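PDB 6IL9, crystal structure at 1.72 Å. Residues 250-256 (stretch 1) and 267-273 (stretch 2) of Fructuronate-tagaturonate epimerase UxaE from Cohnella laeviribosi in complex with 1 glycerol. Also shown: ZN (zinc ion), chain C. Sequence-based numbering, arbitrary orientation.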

ATOM      1  N   PHE A 250      21.870  -6.719  -5.411  1.00 19.96           N
ATOM      2  CA  PHE A 250      21.304  -5.486  -4.879  1.00 20.25           C
ATOM      3  C   PHE A 250      20.467  -5.764  -3.637  1.00 21.40           C
ATOM      4  O   PHE A 250      20.530  -5.009  -2.662  1.00 20.96           O
ATOM      5  CB  PHE A 250      20.473  -4.800  -5.970  1.00 21.41           C
ATOM      6  CG  PHE A 250      19.826  -3.508  -5.537  1.00 22.43           C
ATOM      7  CD1 PHE A 250      20.595  -2.430  -5.115  1.00 23.76           C
ATOM      8  CD2 PHE A 250      18.446  -3.367  -5.584  1.00 23.20           C
ATOM      9  CE1 PHE A 250      19.999  -1.239  -4.727  1.00 25.81           C
ATOM     10  CE2 PHE A 250      17.838  -2.180  -5.194  1.00 24.58           C
ATOM     11  CZ  PHE A 250      18.616  -1.117  -4.759  1.00 24.32           C
ATOM     12  N   MET A 251      19.682  -6.847  -3.660  1.00 18.67           N
ATOM     13  CA  MET A 251      18.935  -7.266  -2.477  1.00 19.47           C
ATOM     14  C   MET A 251      19.868  -7.482  -1.290  1.00 18.05           C
ATOM     15  O   MET A 251      19.622  -6.984  -0.184  1.00 18.61           O
ATOM     16  CB  MET A 251      18.156  -8.556  -2.779  1.00 19.37           C
ATOM     17  CG  MET A 251      17.066  -8.459  -3.847  1.00 20.85           C
ATOM     18  SD  MET A 251      16.533 -10.083  -4.520  1.00 14.19           S
ATOM     19  CE  MET A 251      15.792  -9.522  -6.050  1.00 20.07           C
ATOM     20  N   ILE A 252      20.943  -8.242  -1.503  1.00 17.06           N
ATOM     21  CA  ILE A 252      21.863  -8.558  -0.417  1.00 18.25           C
ATOM     22  C   ILE A 252      22.518  -7.287   0.110  1.00 18.64           C
ATOM     23  O   ILE A 252      22.652  -7.100   1.323  1.00 19.37           O
ATOM     24  CB  ILE A 252      22.916  -9.574  -0.890  1.00 17.24           C
ATOM     25  CG1 ILE A 252      22.240 -10.905  -1.225  1.00 18.19           C
ATOM     26  CG2 ILE A 252      23.988  -9.766   0.178  1.00 23.28           C
ATOM     27  CD1 ILE A 252      23.030 -11.761  -2.206  1.00 20.56           C
ATOM     28  N   TYR A 253      22.941  -6.406  -0.798  1.00 19.60           N
ATOM     29  CA  TYR A 253      23.630  -5.175  -0.415  1.00 20.37           C
ATOM     30  C   TYR A 253      22.746  -4.300   0.465  1.00 20.14           C
ATOM     31  O   TYR A 253      23.189  -3.780   1.498  1.00 20.44           O
ATOM     32  CB  TYR A 253      24.050  -4.429  -1.681  1.00 23.63           C
ATOM     33  CG  TYR A 253      24.411  -2.967  -1.503  1.00 23.97           C
ATOM     34  CD1 TYR A 253      25.646  -2.593  -0.978  1.00 25.03           C
ATOM     35  CD2 TYR A 253      23.528  -1.961  -1.897  1.00 23.82           C
ATOM     36  CE1 TYR A 253      25.988  -1.251  -0.840  1.00 26.30           C
ATOM     37  CE2 TYR A 253      23.858  -0.616  -1.755  1.00 26.66           C
ATOM     38  CZ  TYR A 253      25.087  -0.271  -1.222  1.00 26.54           C
ATOM     39  OH  TYR A 253      25.423   1.059  -1.082  1.00 28.82           O
ATOM     40  N   ILE A 254      21.484  -4.136   0.073  1.00 20.66           N
ATOM     41  CA  ILE A 254      20.551  -3.333   0.863  1.00 18.45           C
ATOM     42  C   ILE A 254      20.271  -4.006   2.202  1.00 20.36           C
ATOM     43  O   ILE A 254      20.247  -3.351   3.255  1.00 17.18           O
ATOM     44  CB  ILE A 254      19.254  -3.094   0.066  1.00 19.47           C
ATOM     45  CG1 ILE A 254      19.515  -2.205  -1.163  1.00 19.67           C
ATOM     46  CG2 ILE A 254      18.176  -2.509   0.959  1.00 20.43           C
ATOM     47  CD1 ILE A 254      20.121  -0.839  -0.841  1.00 22.76           C
ATOM     48  N   TYR A 255      20.028  -5.318   2.186  1.00 16.66           N
ATOM     49  CA  TYR A 255      19.766  -6.020   3.440  1.00 17.03           C
ATOM     50  C   TYR A 255      20.910  -5.816   4.430  1.00 19.80           C
ATOM     51  O   TYR A 255      20.688  -5.473   5.599  1.00 18.21           O
ATOM     52  CB  TYR A 255      19.540  -7.518   3.199  1.00 17.97           C
ATOM     53  CG  TYR A 255      19.327  -8.205   4.527  1.00 18.28           C
ATOM     54  CD1 TYR A 255      18.115  -8.069   5.205  1.00 20.11           C
ATOM     55  CD2 TYR A 255      20.348  -8.930   5.138  1.00 18.85           C
ATOM     56  CE1 TYR A 255      17.917  -8.634   6.441  1.00 21.81           C
ATOM     57  CE2 TYR A 255      20.154  -9.512   6.390  1.00 21.46           C
ATOM     58  CZ  TYR A 255      18.934  -9.363   7.027  1.00 22.23           C
ATOM     59  OH  TYR A 255      18.732  -9.925   8.268  1.00 25.32           O
ATOM     60  N   GLU A 256      22.149  -6.002   3.970  1.00 19.43           N
ATOM     61  CA  GLU A 256      23.277  -5.915   4.887  1.00 21.20           C
ATOM     62  C   GLU A 256      23.561  -4.476   5.300  1.00 22.53           C
ATOM     63  O   GLU A 256      23.938  -4.234   6.450  1.00 22.70           O
ATOM     64  CB  GLU A 256      24.513  -6.559   4.254  1.00 23.53           C
ATOM     65  CG  GLU A 256      24.367  -8.058   4.085  1.00 23.66           C
ATOM     66  CD  GLU A 256      25.512  -8.704   3.308  1.00 30.02           C
ATOM     67  OE1 GLU A 256      26.340  -7.984   2.707  1.00 33.59           O
ATOM     68  OE2 GLU A 256      25.580  -9.952   3.302  1.00 34.05           O
ATOM     69  N   ASP A 267      10.258  -5.548   8.557  1.00 17.43           N
ATOM     70  CA  ASP A 267       9.767  -6.535   7.603  1.00 16.46           C
ATOM     71  C   ASP A 267      10.235  -6.115   6.220  1.00 17.44           C
ATOM     72  O   ASP A 267       9.845  -5.052   5.730  1.00 18.78           O
ATOM     73  CB  ASP A 267       8.244  -6.637   7.670  1.00 19.45           C
ATOM     74  CG  ASP A 267       7.755  -7.251   8.968  1.00 20.16           C
ATOM     75  OD1 ASP A 267       8.471  -8.098   9.558  1.00 19.95           O
ATOM     76  OD2 ASP A 267       6.647  -6.886   9.396  1.00 23.21           O
ATOM     77  N   PHE A 268      11.071  -6.947   5.602  1.00 16.81           N
ATOM     78  CA  PHE A 268      11.760  -6.625   4.357  1.00 16.36           C
ATOM     79  C   PHE A 268      11.038  -7.327   3.219  1.00 16.53           C
ATOM     80  O   PHE A 268      11.032  -8.558   3.157  1.00 17.19           O
ATOM     81  CB  PHE A 268      13.215  -7.082   4.480  1.00 15.45           C
ATOM     82  CG  PHE A 268      14.095  -6.747   3.304  1.00 17.86           C
ATOM     83  CD1 PHE A 268      14.106  -5.480   2.746  1.00 20.50           C
ATOM     84  CD2 PHE A 268      14.972  -7.713   2.804  1.00 19.23           C
ATOM     85  CE1 PHE A 268      14.956  -5.180   1.671  1.00 21.20           C
ATOM     86  CE2 PHE A 268      15.828  -7.424   1.736  1.00 24.96           C
ATOM     87  CZ  PHE A 268      15.816  -6.154   1.170  1.00 19.84           C
ATOM     88  N   GLU A 269      10.405  -6.554   2.327  1.00 15.50           N
ATOM     89  CA  GLU A 269       9.726  -7.111   1.163  1.00 17.16           C
ATOM     90  C   GLU A 269      10.588  -6.901  -0.069  1.00 16.96           C
ATOM     91  O   GLU A 269      11.096  -5.800  -0.290  1.00 17.13           O
ATOM     92  CB  GLU A 269       8.353  -6.463   0.938  1.00 15.36           C
ATOM     93  CG  GLU A 269       7.772  -6.845  -0.421  1.00 18.17           C
ATOM     94  CD  GLU A 269       6.296  -6.541  -0.563  1.00 20.03           C
ATOM     95  OE1 GLU A 269       5.965  -5.606  -1.321  1.00 24.90           O
ATOM     96  OE2 GLU A 269       5.464  -7.244   0.057  1.00 19.90           O
ATOM     97  N   ILE A 270      10.763  -7.952  -0.860  1.00 16.02           N
ATOM     98  CA  ILE A 270      11.484  -7.853  -2.121  1.00 16.07           C
ATOM     99  C   ILE A 270      10.451  -7.794  -3.236  1.00 19.02           C
ATOM    100  O   ILE A 270       9.605  -8.685  -3.361  1.00 19.96           O
ATOM    101  CB  ILE A 270      12.459  -9.023  -2.304  1.00 18.11           C
ATOM    102  CG1 ILE A 270      13.576  -8.902  -1.264  1.00 22.13           C
ATOM    103  CG2 ILE A 270      13.031  -9.002  -3.718  1.00 20.62           C
ATOM    104  CD1 ILE A 270      14.234 -10.204  -0.933  1.00 24.70           C
ATOM    105  N   SER A 271      10.515  -6.743  -4.044  1.00 20.93           N
ATOM    106  CA  SER A 271       9.514  -6.498  -5.075  1.00 23.44           C
ATOM    107  C   SER A 271      10.169  -6.609  -6.442  1.00 27.55           C
ATOM    108  O   SER A 271      11.150  -5.914  -6.731  1.00 27.91           O
ATOM    109  CB  SER A 271       8.853  -5.134  -4.869  1.00 22.59           C
ATOM    110  OG  SER A 271       8.374  -4.585  -6.086  1.00 34.09           O
ATOM    111  N   ILE A 272       9.644  -7.509  -7.267  1.00 25.53           N
ATOM    112  CA  ILE A 272      10.047  -7.602  -8.663  1.00 32.14           C
ATOM    113  C   ILE A 272       8.780  -7.708  -9.506  1.00 28.52           C
ATOM    114  O   ILE A 272       8.770  -8.369 -10.549  1.00 34.22           O
ATOM    115  CB  ILE A 272      11.001  -8.790  -8.899  1.00 25.12           C
ATOM    116  CG1 ILE A 272      10.398 -10.091  -8.365  1.00 28.21           C
ATOM    117  CG2 ILE A 272      12.359  -8.535  -8.244  1.00 31.45           C
ATOM    118  CD1 ILE A 272      11.281 -11.283  -8.535  1.00 25.33           C
ATOM    119  N   ASP A 273       7.704  -7.047  -9.058  1.00 30.69           N
ATOM    120  CA  ASP A 273       6.405  -7.179  -9.707  1.00 31.41           C
ATOM    121  C   ASP A 273       6.198  -6.189 -10.843  1.00 34.03           C
ATOM    122  O   ASP A 273       5.257  -6.362 -11.625  1.00 32.77           O
ATOM    123  CB  ASP A 273       5.272  -7.017  -8.690  1.00 28.45           C
ATOM    124  CG  ASP A 273       5.221  -5.639  -8.096  1.00 34.26           C
ATOM    125  OD1 ASP A 273       6.026  -5.355  -7.180  1.00 35.17           O
ATOM    126  OD2 ASP A 273       4.372  -4.843  -8.545  1.00 36.73           O
TER
HETATM  127 ZN    ZN C 502       4.375  -3.107  -6.894  0.53 28.02          ZN
HETATM  128  O   HOH W   1       2.507  -1.998  -7.651  1.00 21.91           O

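The contact is a helix laid against a strand, and it is held by packing alone: no hydrogen bond crosses between the two stretches. Helix 250-256 and strand 267-271 run nearly antiparallel, at 161°, with their axes 10.7 Å apart at the closest approach. That spacing leaves room for a layer of side chains between the backbones, and the layer buries 259 Å² counted over both sides.

Apart from one covered carbonyl, the packing is apolar and falls into two clusters. The first is built on Met 251, whose CA lies 7.5 Å from the CA of Ile 270. Its CB leaves the helix sideways, and chi angles of m, t and t carry the chain out in an extended form, so that the terminal methyl reaches the second stretch. Met 251 CE sits 3.7 Å from Ile 270 CG2 and 4.2 Å from Ile 272 CG2. A long, unbranched side chain suits this place because it can span the gap from a sideways start and bring one methyl to two isoleucines. Ile 270 points its CB toward the helix and offers a branched, compact surface close to the backbone; Ile 272, sideways, adds a smaller patch.

The second cluster is built on Phe 268, which also points toward the helix and, with chi1 in t, lays its ring against residues one helical turn apart. Ile 254 CG2 lies 4.2 Å from Phe 268 CE1, and Met 251 O is 4.1 Å from Phe 268 CZ. This carbonyl is not left unpaired, since Tyr 255 N donates to Met 251 O at 2.9 Å within the helix; the phenyl ring can therefore cover it without stranding a polar atom. Ile 254 starts toward the strand, but the end of its side chain leads away, so its contribution is modest.

The aromatic contact joins Tyr 255 to the same phenylalanine. Tyr 255 CD1 approaches Phe 268 CD2 to 4.0 Å, with ring centroids 6.0 Å apart and planes at 40°, an oblique arrangement that amounts to van der Waals packing of carbon on carbon. Tyr 255 leaves its helix sideways, with chi1 in t, and its hydroxyl lies well beyond the atoms that touch Phe 268.

The polar residues of the strand follow a different rule. The alternation of an extended chain sends Phe 268 and Ile 270 toward the helix, while Asp 267 and Glu 269 make no contact with it; their buried carboxylates are satisfied by hydrogen bonds elsewhere in the structure. Past Ile 270, Ser 271 OG donates a 2.7 Å hydrogen bond to Asp 273 OD1, while Asp 273 OD2 binds the zinc ion ZN at 2.4 Å. One carboxylate thus serves both the serine and the metal, out of reach of the helix. The lesson for design is a separation of tasks: apolar side chains fill the space between helix and strand, and the charged groups of the strand find their partners outside it.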